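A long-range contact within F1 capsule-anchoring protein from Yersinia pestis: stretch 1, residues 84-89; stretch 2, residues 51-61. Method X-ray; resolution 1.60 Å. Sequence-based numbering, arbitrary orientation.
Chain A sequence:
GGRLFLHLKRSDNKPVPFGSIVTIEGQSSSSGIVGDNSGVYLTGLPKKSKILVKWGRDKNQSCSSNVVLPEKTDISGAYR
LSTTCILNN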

# COMPACT_ATOMS: atom_id res chain seq x y z
N THR A 84 6.75 -5.19 1.84
CA THR A 84 6.40 -6.29 0.96
C THR A 84 4.91 -6.42 0.83
O THR A 84 4.17 -6.26 1.80
CB THR A 84 6.92 -7.62 1.53
OG1 THR A 84 8.31 -7.50 1.77
CG2 THR A 84 6.68 -8.77 0.57
N CYS A 85 4.48 -6.73 -0.39
CA CYS A 85 3.09 -7.06 -0.64
C CYS A 85 3.03 -8.58 -0.87
O CYS A 85 3.50 -9.09 -1.91
CB CYS A 85 2.59 -6.26 -1.85
SG CYS A 85 0.80 -5.97 -1.95
N ILE A 86 2.49 -9.29 0.10
CA ILE A 86 2.52 -10.75 0.08
C ILE A 86 1.39 -11.26 -0.81
O ILE A 86 0.20 -10.98 -0.56
CB ILE A 86 2.45 -11.33 1.52
CG1 ILE A 86 3.74 -10.96 2.28
CG2 ILE A 86 2.24 -12.83 1.49
CD1 ILE A 86 3.74 -11.34 3.78
N LEU A 87 1.75 -11.99 -1.85
CA LEU A 87 0.73 -12.45 -2.84
C LEU A 87 -0.31 -13.36 -2.21
O LEU A 87 0.03 -14.27 -1.43
CB LEU A 87 1.40 -13.18 -4.01
CG LEU A 87 2.12 -12.20 -4.95
CD1 LEU A 87 3.27 -12.86 -5.70
CD2 LEU A 87 1.11 -11.54 -5.94
N ASN A 88 -1.57 -13.11 -2.56
CA ASN A 88 -2.69 -13.96 -2.17
C ASN A 88 -2.89 -15.02 -3.25
O ASN A 88 -3.46 -14.73 -4.30
CB ASN A 88 -3.96 -13.11 -1.97
CG ASN A 88 -3.84 -12.18 -0.79
OD1 ASN A 88 -3.55 -12.63 0.33
ND2 ASN A 88 -4.06 -10.88 -1.02
N ASN A 89 -2.37 -16.21 -3.01
CA ASN A 89 -2.40 -17.26 -4.03
C ASN A 89 -3.15 -18.51 -3.53
O ASN A 89 -4.23 -18.40 -2.93
CB ASN A 89 -0.98 -17.57 -4.49
CG ASN A 89 -0.92 -18.43 -5.76
OD1 ASN A 89 -1.90 -18.53 -6.51
ND2 ASN A 89 0.23 -19.04 -6.00
OXT ASN A 89 -2.70 -19.65 -3.70
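Stretch 2 51-61: ILVKWGRDKNQ

Stretch 2 packs on the C-terminal end of stretch 1 mainly through side chains, and a single direct hydrogen bond joins the two. It enters as a strand, Ile51 to Lys54, and then runs through a loop. A type II beta turn from Asp58 to Gln61 brings the chain back, so that Gln61 O accepts a bond from Trp55 N at 3.0 Å. Gln61 N bonds to Asp58 O at 3.1 Å within the turn.

The two strands run broadly the same way, but no backbone hydrogen bond pairs them. The CA atoms of Cys85 and Val53 are 7.7 Å apart, and their side chains fill the gap, with Cys85 SG 3.7 Å from Val53 CB. Further along, Leu87 CD2 meets the edge of the Trp55 ring, 3.9 Å from CZ2. Leu87 CB also lies 3.3 Å from Asn60 OD1.

The turn comes closest to the chain end, where the CA atoms of Asn89 and Asn60 are 4.5 Å apart. There Asn60 N donates to Asn88 O at 2.8 Å. Water 1 lies within hydrogen-bonding reach of both Asn88 O, at 2.8 Å, and Asp58 O, at 3.3 Å. Lys59 borders the terminal residue: its CD is 3.1 Å from Asn89 O, a carboxylate oxygen. Asn88 ND2 sits 3.7 Å from Leu52 CD1.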

# COMPACT_ATOMS: atom_id res chain seq x y z
N ILE A 51 -3.36 -3.14 4.30
CA ILE A 51 -3.92 -2.84 2.97
C ILE A 51 -4.00 -4.05 2.05
O ILE A 51 -3.28 -5.04 2.22
CB ILE A 51 -3.13 -1.68 2.27
CG1 ILE A 51 -1.67 -2.09 2.02
CG2 ILE A 51 -3.26 -0.36 3.07
CD1 ILE A 51 -0.85 -1.09 1.18
N LEU A 52 -4.95 -3.97 1.10
CA LEU A 52 -5.07 -4.90 0.01
C LEU A 52 -4.73 -4.14 -1.26
O LEU A 52 -5.15 -3.00 -1.44
CB LEU A 52 -6.52 -5.40 -0.10
CG LEU A 52 -6.83 -6.44 -1.19
CD1 LEU A 52 -6.09 -7.77 -0.99
CD2 LEU A 52 -8.34 -6.66 -1.32
N VAL A 53 -3.96 -4.80 -2.13
CA VAL A 53 -3.54 -4.22 -3.39
C VAL A 53 -4.02 -5.21 -4.45
O VAL A 53 -3.70 -6.40 -4.37
CB VAL A 53 -2.01 -4.00 -3.40
CG1 VAL A 53 -1.57 -3.35 -4.69
CG2 VAL A 53 -1.61 -3.13 -2.18
N LYS A 54 -4.82 -4.74 -5.41
CA LYS A 54 -5.55 -5.66 -6.28
C LYS A 54 -5.51 -5.23 -7.75
O LYS A 54 -5.69 -4.05 -8.05
CB LYS A 54 -7.01 -5.78 -5.79
CG LYS A 54 -7.82 -6.92 -6.45
CD LYS A 54 -9.21 -7.01 -5.82
CE LYS A 54 -10.06 -8.07 -6.51
NZ LYS A 54 -11.44 -8.07 -5.91
N TRP A 55 -5.25 -6.19 -8.65
CA TRP A 55 -5.27 -5.95 -10.10
C TRP A 55 -6.08 -7.00 -10.87
O TRP A 55 -6.10 -7.00 -12.10
CB TRP A 55 -3.84 -5.86 -10.68
CG TRP A 55 -2.99 -7.03 -10.31
CD1 TRP A 55 -2.77 -8.16 -11.05
CD2 TRP A 55 -2.24 -7.19 -9.09
NE1 TRP A 55 -1.97 -9.03 -10.36
CE2 TRP A 55 -1.60 -8.45 -9.17
CE3 TRP A 55 -2.03 -6.40 -7.95
CZ2 TRP A 55 -0.79 -8.96 -8.13
CZ3 TRP A 55 -1.21 -6.89 -6.92
CH2 TRP A 55 -0.61 -8.17 -7.02
N GLY A 56 -6.75 -7.89 -10.14
CA GLY A 56 -7.65 -8.87 -10.76
C GLY A 56 -8.39 -9.70 -9.73
O GLY A 56 -8.17 -9.57 -8.52
N ARG A 57 -9.27 -10.57 -10.22
CA ARG A 57 -10.15 -11.35 -9.36
C ARG A 57 -9.68 -12.77 -9.06
O ARG A 57 -10.29 -13.47 -8.23
CB ARG A 57 -11.58 -11.37 -9.94
CG ARG A 57 -11.69 -12.09 -11.27
CD ARG A 57 -13.09 -11.92 -11.87
NE ARG A 57 -13.40 -10.50 -12.07
CZ ARG A 57 -13.02 -9.78 -13.12
NH1 ARG A 57 -13.36 -8.49 -13.18
NH2 ARG A 57 -12.32 -10.32 -14.12
N ASP A 58 -8.61 -13.21 -9.73
CA ASP A 58 -8.15 -14.58 -9.59
C ASP A 58 -6.99 -14.73 -8.61
O ASP A 58 -6.43 -13.74 -8.14
CB ASP A 58 -7.71 -15.14 -10.95
CG ASP A 58 -8.78 -15.05 -11.99
OD1 ASP A 58 -9.78 -15.79 -11.89
OD2 ASP A 58 -8.59 -14.24 -12.94
N LYS A 59 -6.62 -15.97 -8.34
CA LYS A 59 -5.48 -16.27 -7.47
C LYS A 59 -4.22 -15.61 -8.02
O LYS A 59 -4.00 -15.61 -9.24
CB LYS A 59 -5.25 -17.78 -7.38
CG LYS A 59 -6.38 -18.54 -6.71
CD LYS A 59 -6.35 -18.37 -5.22
CE LYS A 59 -7.02 -19.53 -4.51
NZ LYS A 59 -8.50 -19.51 -4.64
N ASN A 60 -3.42 -15.06 -7.11
CA ASN A 60 -2.15 -14.39 -7.43
C ASN A 60 -2.35 -13.03 -8.12
O ASN A 60 -1.40 -12.49 -8.68
CB ASN A 60 -1.22 -15.29 -8.24
CG ASN A 60 0.23 -15.20 -7.78
OD1 ASN A 60 0.52 -15.13 -6.57
ND2 ASN A 60 1.16 -15.21 -8.73
N GLN A 61 -3.56 -12.49 -8.03
CA GLN A 61 -3.84 -11.16 -8.61
C GLN A 61 -4.14 -10.09 -7.57
O GLN A 61 -4.70 -9.04 -7.87
CB GLN A 61 -4.91 -11.22 -9.71
CG GLN A 61 -4.52 -12.11 -10.87
CD GLN A 61 -5.59 -12.22 -11.94
OE1 GLN A 61 -6.78 -12.06 -11.68
NE2 GLN A 61 -5.15 -12.53 -13.16
O HOH W 1 -5.35 -12.89 -5.18